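Local coordinates for protein dTDP-4-dehydrorhamnose reductase (Sulfolobus tokodaii, PDB 2GGS) that binds NADPH in a Rossmann-type fold and probably reduces dTDP-4-dehydrorhamnose, at residues A[158-163]-A[179-184]; A[215-220]-A[266-271]. One frame throughout, in Å; residues are numbered along the deposited sequence.

Contact 1 (A[158-163]-A[179-184]); sequences KGFPIY and GYYSPI. With NDP (NADPH dihydro-nicotinamide-adenine-dinucleotide phosphate), chain C.
Next to the NADPH pocket of this Rossmann-fold reductase, which K158 of the same segment enters, F160 and P161, in the first turn of helix 160-169, meet the phenol end of Y181. The hydroxyl does the touching: Y181 OH lies 3.6 Å from F160 CB and 3.8 Å from F160 CD2, reaching the base of the side chain and the near part of its ring obliquely. P161 CD stands a little farther off, 4.2 Å from the same Y181 OH. With chi1 -176°, CG of F160 is anti to the backbone N, and the ring lies beyond the hydroxyl. The Y181 ring is backed by its own segment, since P183 CD sits 3.6 Å above the ring plane and over its centre. The pair is a small van der Waals contact.

Just ahead of the helix, K158 belongs to the cofactor pocket. Its chain is fully extended beyond CG, and K158 NZ makes a hydrogen bond of 2.8 Å to O1A of NADPH, on the adenosine-side phosphate (PA), whose negative charge the lysine probably offsets in part. G159 follows as the N-cap; at phi 89° a side chain would press on K158 O, which suits glycine.

Helix 214-224 packs against F160, Y181 and P183 through L217, R214 makes a cation-pi contact with Y181, and strand 180-181 pairs antiparallel with strand 212-213.

Contact 2 (A[215-220]-A[266-271]); sequences FELALK and LDLDGM
L217 meets L266 and L268 from the N-terminal half of helix 214-224, through one methyl branch. L217 CD1 lies 3.9 Å from L266 CD2 and 4.1 Å from L266 CD1, touching both ends of the isopropyl fork, and it also reaches L268 CD2 at 4.3 Å. The side chains of L217 and L266 run aslant. Chi1 at 179° swings the L217 side chain beside the carbonyl carbon, bringing its fork to the loop.

One turn later, K220 adds the aliphatic part of its chain. K220 CE is 4.0 Å and K220 CD 4.1 Å from L266 CD2, so this single methyl is touched by both helix residues. The lysine and L266 pass alongside in opposite directions, and bends at chi3 and chi4 turn the amino end of K220 aside while its methylenes stay on the leucine.

Beyond L266, the chain makes a short 3-10 turn at 268-270, with G270 N bonded to D267 O at 2.9 Å. D267 makes a salt bridge to R187 and a hydrogen bond to S185. This apolar helix-to-loop contact packs the C-terminal tail onto the C-terminal part of the extended-SDR fold, which generally contributes to substrate binding.

Following the chain from the N terminus, contact 1 closes first: the rest of helix 160-169 and strand 174-177 lie within the 15 residues between 158-163 and 179-184. Contact 2 opens later, at 215-220, and its much longer loop takes in strand 231-234 and helix 253-258 before 266-271 returns near the C terminus. The two are in series, neither nested nor crossed, yet their centres are only about 8 Å apart. L217 joins them through CD2, 3.3 Å from Y181 OH; a second bridge runs from P161 CB to M271 SD, 3.7 Å. Helix 160-169, helix 214-224, the 179-184 segment and the C-terminal tail thus share one cluster beside the NADPH-binding core.

Contact 1 (A[158-163]-A[179-184])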
loop_
_atom_site.group_PDB
_atom_site.type_symbol
_atom_site.label_atom_id
_atom_site.label_comp_id
_atom_site.label_asym_id
_atom_site.label_seq_id
_atom_site.Cartn_x
_atom_site.Cartn_y
_atom_site.Cartn_z
ATOM N N LYS A 158 -10.180 -5.829 1.832
ATOM C CA LYS A 158 -10.854 -4.694 1.220
ATOM C C LYS A 158 -10.208 -4.377 -0.147
ATOM O O LYS A 158 -9.587 -5.259 -0.727
ATOM C CB LYS A 158 -10.920 -3.489 2.166
ATOM C CG LYS A 158 -9.600 -2.959 2.561
ATOM C CD LYS A 158 -9.745 -1.773 3.510
ATOM C CE LYS A 158 -8.371 -1.221 3.928
ATOM N NZ LYS A 158 -8.547 -0.029 4.880
ATOM N N GLY A 159 -10.395 -3.167 -0.663
ATOM C CA GLY A 159 -9.879 -2.846 -2.004
ATOM C C GLY A 159 -10.965 -3.213 -2.993
ATOM O O GLY A 159 -11.967 -3.817 -2.628
ATOM N N PHE A 160 -10.766 -2.833 -4.242
ATOM C CA PHE A 160 -11.811 -2.945 -5.265
ATOM C C PHE A 160 -12.334 -4.383 -5.507
ATOM O O PHE A 160 -13.573 -4.565 -5.604
ATOM C CB PHE A 160 -11.305 -2.288 -6.558
ATOM C CG PHE A 160 -12.320 -2.259 -7.660
ATOM C CD1 PHE A 160 -13.491 -1.530 -7.521
ATOM C CD2 PHE A 160 -12.098 -2.949 -8.833
ATOM C CE1 PHE A 160 -14.447 -1.497 -8.558
ATOM C CE2 PHE A 160 -13.037 -2.900 -9.869
ATOM C CZ PHE A 160 -14.197 -2.186 -9.723
ATOM N N PRO A 161 -11.448 -5.405 -5.636
ATOM C CA PRO A 161 -12.008 -6.736 -5.931
ATOM C C PRO A 161 -13.015 -7.226 -4.907
ATOM O O PRO A 161 -13.980 -7.891 -5.274
ATOM C CB PRO A 161 -10.785 -7.642 -5.927
ATOM C CG PRO A 161 -9.665 -6.726 -6.393
ATOM C CD PRO A 161 -9.963 -5.465 -5.632
ATOM N N ILE A 162 -12.794 -6.865 -3.646
ATOM C CA ILE A 162 -13.725 -7.227 -2.588
ATOM C C ILE A 162 -15.053 -6.485 -2.695
ATOM O O ILE A 162 -16.123 -7.113 -2.566
ATOM C CB ILE A 162 -13.057 -7.104 -1.188
ATOM C CG1 ILE A 162 -12.396 -8.435 -0.864
ATOM C CG2 ILE A 162 -14.106 -6.796 -0.109
ATOM C CD1 ILE A 162 -13.422 -9.540 -0.531
ATOM N N TYR A 163 -15.001 -5.178 -2.938
ATOM C CA TYR A 163 -16.199 -4.385 -3.186
ATOM C C TYR A 163 -16.995 -5.007 -4.347
ATOM O O TYR A 163 -18.209 -5.175 -4.243
ATOM C CB TYR A 163 -15.852 -2.934 -3.494
ATOM C CG TYR A 163 -16.911 -2.203 -4.271
ATOM C CD1 TYR A 163 -18.087 -1.725 -3.648
ATOM C CD2 TYR A 163 -16.750 -1.984 -5.629
ATOM C CE1 TYR A 163 -19.069 -1.051 -4.390
ATOM C CE2 TYR A 163 -17.707 -1.319 -6.370
ATOM C CZ TYR A 163 -18.869 -0.853 -5.751
ATOM O OH TYR A 163 -19.792 -0.195 -6.553
ATOM N N GLY A 179 -10.747 3.775 -15.846
ATOM C CA GLY A 179 -9.327 4.058 -15.684
ATOM C C GLY A 179 -8.596 2.787 -15.307
ATOM O O GLY A 179 -9.235 1.756 -15.041
ATOM N N TYR A 180 -7.271 2.884 -15.250
ATOM C CA TYR A 180 -6.355 1.720 -15.191
ATOM C C TYR A 180 -5.673 1.850 -13.845
ATOM O O TYR A 180 -5.267 2.964 -13.473
ATOM C CB TYR A 180 -5.412 1.715 -16.350
ATOM C CG TYR A 180 -6.171 1.608 -17.665
ATOM C CD1 TYR A 180 -6.700 2.740 -18.243
ATOM C CD2 TYR A 180 -6.343 0.371 -18.301
ATOM C CE1 TYR A 180 -7.407 2.677 -19.408
ATOM C CE2 TYR A 180 -7.067 0.281 -19.524
ATOM C CZ TYR A 180 -7.580 1.454 -20.058
ATOM O OH TYR A 180 -8.278 1.444 -21.258
ATOM N N TYR A 181 -5.367 0.744 -13.202
ATOM C CA TYR A 181 -4.175 0.618 -12.392
ATOM C C TYR A 181 -3.485 -0.738 -12.361
ATOM O O TYR A 181 -3.634 -1.515 -13.306
ATOM C CB TYR A 181 -4.734 0.993 -10.965
ATOM C CG TYR A 181 -5.718 -0.022 -10.308
ATOM C CD1 TYR A 181 -6.639 -0.775 -11.076
ATOM C CD2 TYR A 181 -5.751 -0.179 -8.920
ATOM C CE1 TYR A 181 -7.506 -1.698 -10.494
ATOM C CE2 TYR A 181 -6.642 -1.079 -8.309
ATOM C CZ TYR A 181 -7.517 -1.844 -9.097
ATOM O OH TYR A 181 -8.351 -2.761 -8.484
ATOM N N SER A 182 -2.728 -1.035 -11.291
ATOM C CA SER A 182 -1.954 -2.258 -11.261
ATOM C C SER A 182 -2.132 -3.057 -9.933
ATOM O O SER A 182 -1.195 -3.185 -9.148
ATOM C CB SER A 182 -0.457 -1.954 -11.523
ATOM O OG SER A 182 -0.053 -0.862 -10.770
ATOM N N PRO A 183 -3.325 -3.631 -9.735
ATOM C CA PRO A 183 -3.654 -4.206 -8.426
ATOM C C PRO A 183 -2.762 -5.409 -8.093
ATOM O O PRO A 183 -2.497 -6.254 -8.961
ATOM C CB PRO A 183 -5.117 -4.643 -8.594
ATOM C CG PRO A 183 -5.273 -4.856 -10.114
ATOM C CD PRO A 183 -4.451 -3.739 -10.691
ATOM N N ILE A 184 -2.291 -5.481 -6.851
ATOM C CA ILE A 184 -1.520 -6.601 -6.356
ATOM C C ILE A 184 -2.178 -7.091 -5.078
ATOM O O ILE A 184 -2.656 -6.270 -4.269
ATOM C CB ILE A 184 -0.023 -6.163 -6.124
ATOM C CG1 ILE A 184 0.903 -7.342 -5.740
ATOM C CG2 ILE A 184 0.054 -4.926 -5.098
ATOM C CD1 ILE A 184 2.380 -6.947 -5.748
HETATM P PA NDP C . -4.853 -0.603 5.444
HETATM O O1A NDP C . -5.857 0.469 5.358
HETATM O O2A NDP C . -5.423 -1.970 5.386
HETATM O O5B NDP C . -3.979 -0.490 6.755
HETATM C C5B NDP C . -3.636 0.777 7.289
HETATM C C4B NDP C . -2.776 0.485 8.491
HETATM O O4B NDP C . -2.283 1.737 8.975
HETATM C C3B NDP C . -3.517 -0.238 9.604
HETATM O O3B NDP C . -2.666 -1.211 10.147
HETATM C C2B NDP C . -3.737 0.899 10.611
HETATM O O2B NDP C . -3.779 0.352 11.894
HETATM C C1B NDP C . -2.463 1.701 10.383
HETATM N N9A NDP C . -2.601 3.070 10.888
HETATM C C8A NDP C . -3.378 4.064 10.375
HETATM N N7A NDP C . -3.234 5.169 11.161
HETATM C C5A NDP C . -2.379 4.859 12.151
HETATM C C6A NDP C . -1.885 5.590 13.238
HETATM N N6A NDP C . -2.354 6.843 13.494
HETATM N N1A NDP C . -1.032 4.938 14.086
HETATM C C2A NDP C . -0.626 3.620 13.912
HETATM N N3A NDP C . -1.130 2.907 12.851
HETATM C C4A NDP C . -1.987 3.526 12.007
HETATM O O3 NDP C . -3.811 -0.230 4.258
HETATM P PN NDP C . -3.058 -1.264 3.260
HETATM O O1N NDP C . -2.508 -2.426 3.921
HETATM O O2N NDP C . -4.027 -1.395 2.149
HETATM O O5D NDP C . -1.899 -0.297 2.728
HETATM C C5D NDP C . -0.548 -0.509 3.123
HETATM C C4D NDP C . 0.373 0.566 2.561
HETATM O O4D NDP C . 0.294 0.523 1.155
HETATM C C3D NDP C . 0.010 1.991 2.968
HETATM O O3D NDP C . 1.243 2.657 3.035
HETATM C C2D NDP C . -0.795 2.510 1.803
HETATM O O2D NDP C . -0.739 3.926 1.749
HETATM C C1D NDP C . -0.037 1.817 0.644
HETATM N N1N NDP C . -0.893 1.702 -0.542
HETATM C C2N NDP C . -2.152 1.192 -0.375
HETATM C C3N NDP C . -2.956 0.869 -1.458
HETATM C C7N NDP C . -4.320 0.311 -1.208
HETATM O O7N NDP C . -5.219 0.207 -2.288
HETATM N N7N NDP C . -4.668 -0.061 0.022
HETATM C C4N NDP C . -2.464 1.090 -2.877
HETATM C C5N NDP C . -1.080 1.688 -2.965
HETATM C C6N NDP C . -0.362 1.950 -1.792
HETATM P P2B NDP C . -5.205 0.145 12.717
HETATM O O1X NDP C . -4.814 -0.830 13.753
HETATM O O2X NDP C . -6.244 -0.353 11.770
HETATM O O3X NDP C . -5.677 1.499 13.305
#

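Contact 2 (A[215-220]-A[266-271])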
loop_
_atom_site.group_PDB
_atom_site.type_symbol
_atom_site.label_atom_id
_atom_site.label_comp_id
_atom_site.label_asym_id
_atom_site.label_seq_id
_atom_site.Cartn_x
_atom_site.Cartn_y
_atom_site.Cartn_z
ATOM N N PHE A 215 -13.081 -1.932 -14.975
ATOM C CA PHE A 215 -14.198 -2.596 -15.658
ATOM C C PHE A 215 -13.829 -4.040 -15.967
ATOM O O PHE A 215 -14.569 -4.974 -15.626
ATOM C CB PHE A 215 -14.542 -1.837 -16.940
ATOM C CG PHE A 215 -15.822 -2.317 -17.627
ATOM C CD1 PHE A 215 -17.038 -2.313 -16.947
ATOM C CD2 PHE A 215 -15.795 -2.715 -18.957
ATOM C CE1 PHE A 215 -18.238 -2.749 -17.563
ATOM C CE2 PHE A 215 -16.979 -3.150 -19.597
ATOM C CZ PHE A 215 -18.207 -3.143 -18.884
ATOM N N GLU A 216 -12.669 -4.238 -16.584
ATOM C CA GLU A 216 -12.317 -5.606 -16.936
ATOM C C GLU A 216 -12.156 -6.408 -15.646
ATOM O O GLU A 216 -12.599 -7.552 -15.558
ATOM C CB GLU A 216 -11.060 -5.700 -17.802
ATOM C CG GLU A 216 -10.717 -7.172 -18.089
ATOM C CD GLU A 216 -9.407 -7.428 -18.816
ATOM O OE1 GLU A 216 -8.513 -6.560 -18.802
ATOM O OE2 GLU A 216 -9.272 -8.563 -19.376
ATOM N N LEU A 217 -11.522 -5.797 -14.635
ATOM C CA LEU A 217 -11.283 -6.520 -13.387
ATOM C C LEU A 217 -12.589 -6.975 -12.747
ATOM O O LEU A 217 -12.707 -8.122 -12.323
ATOM C CB LEU A 217 -10.463 -5.666 -12.405
ATOM C CG LEU A 217 -10.144 -6.279 -11.037
ATOM C CD1 LEU A 217 -9.483 -7.643 -11.192
ATOM C CD2 LEU A 217 -9.235 -5.353 -10.272
ATOM N N ALA A 218 -13.573 -6.074 -12.729
ATOM C CA ALA A 218 -14.866 -6.338 -12.125
ATOM C C ALA A 218 -15.574 -7.480 -12.866
ATOM O O ALA A 218 -16.103 -8.384 -12.237
ATOM C CB ALA A 218 -15.708 -5.072 -12.136
ATOM N N LEU A 219 -15.527 -7.436 -14.199
ATOM C CA LEU A 219 -16.167 -8.466 -15.025
ATOM C C LEU A 219 -15.450 -9.815 -14.942
ATOM O O LEU A 219 -16.117 -10.865 -15.011
ATOM C CB LEU A 219 -16.282 -8.016 -16.482
ATOM C CG LEU A 219 -17.300 -6.920 -16.783
ATOM C CD1 LEU A 219 -17.269 -6.499 -18.248
ATOM C CD2 LEU A 219 -18.707 -7.358 -16.411
ATOM N N LYS A 220 -14.116 -9.799 -14.807
ATOM C CA LYS A 220 -13.358 -11.032 -14.552
ATOM C C LYS A 220 -13.833 -11.652 -13.270
ATOM O O LYS A 220 -14.043 -12.879 -13.247
ATOM C CB LYS A 220 -11.838 -10.835 -14.408
ATOM C CG LYS A 220 -11.095 -10.603 -15.675
ATOM C CD LYS A 220 -9.600 -10.584 -15.372
ATOM C CE LYS A 220 -9.068 -12.007 -15.262
ATOM N NZ LYS A 220 -9.272 -12.688 -16.582
ATOM N N LEU A 266 -2.204 -11.338 -11.920
ATOM C CA LEU A 266 -3.403 -11.123 -11.109
ATOM C C LEU A 266 -3.653 -12.312 -10.169
ATOM O O LEU A 266 -3.691 -13.471 -10.602
ATOM C CB LEU A 266 -4.635 -10.906 -11.961
ATOM C CG LEU A 266 -5.916 -10.571 -11.166
ATOM C CD1 LEU A 266 -5.740 -9.166 -10.520
ATOM C CD2 LEU A 266 -7.162 -10.624 -12.038
ATOM N N ASP A 267 -3.797 -12.012 -8.886
ATOM C CA ASP A 267 -3.964 -13.004 -7.868
ATOM C C ASP A 267 -5.312 -12.907 -7.133
ATOM O O ASP A 267 -5.354 -12.592 -6.013
ATOM C CB ASP A 267 -2.782 -12.942 -6.896
ATOM C CG ASP A 267 -2.871 -13.933 -5.778
ATOM O OD1 ASP A 267 -3.300 -15.031 -5.995
ATOM O OD2 ASP A 267 -2.518 -13.580 -4.682
ATOM N N LEU A 268 -6.404 -13.214 -7.800
ATOM C CA LEU A 268 -7.669 -13.208 -7.116
ATOM C C LEU A 268 -7.852 -14.142 -5.925
ATOM O O LEU A 268 -8.663 -13.890 -5.084
ATOM C CB LEU A 268 -8.829 -13.324 -8.078
ATOM C CG LEU A 268 -8.928 -12.226 -9.119
ATOM C CD1 LEU A 268 -10.049 -12.509 -10.065
ATOM C CD2 LEU A 268 -9.118 -10.907 -8.442
ATOM N N ASP A 269 -7.102 -15.213 -5.868
ATOM C CA ASP A 269 -7.096 -16.044 -4.686
ATOM C C ASP A 269 -6.585 -15.316 -3.414
ATOM O O ASP A 269 -6.679 -15.820 -2.348
ATOM C CB ASP A 269 -6.263 -17.296 -4.904
ATOM C CG ASP A 269 -6.931 -18.335 -5.825
ATOM O OD1 ASP A 269 -8.090 -18.250 -6.136
ATOM O OD2 ASP A 269 -6.213 -19.243 -6.177
ATOM N N GLY A 270 -6.022 -14.135 -3.595
ATOM C CA GLY A 270 -5.575 -13.306 -2.491
ATOM C C GLY A 270 -6.675 -12.506 -1.836
ATOM O O GLY A 270 -6.449 -11.795 -0.902
ATOM N N MET A 271 -7.861 -12.619 -2.398
ATOM C CA MET A 271 -9.062 -12.010 -1.787
ATOM C C MET A 271 -9.430 -12.782 -0.524
ATOM O O MET A 271 -9.339 -14.030 -0.482
ATOM C CB MET A 271 -10.248 -12.038 -2.753
ATOM C CG MET A 271 -10.172 -11.035 -3.870
ATOM S SD MET A 271 -11.699 -11.013 -4.786
ATOM C CE MET A 271 -11.395 -12.372 -5.856
#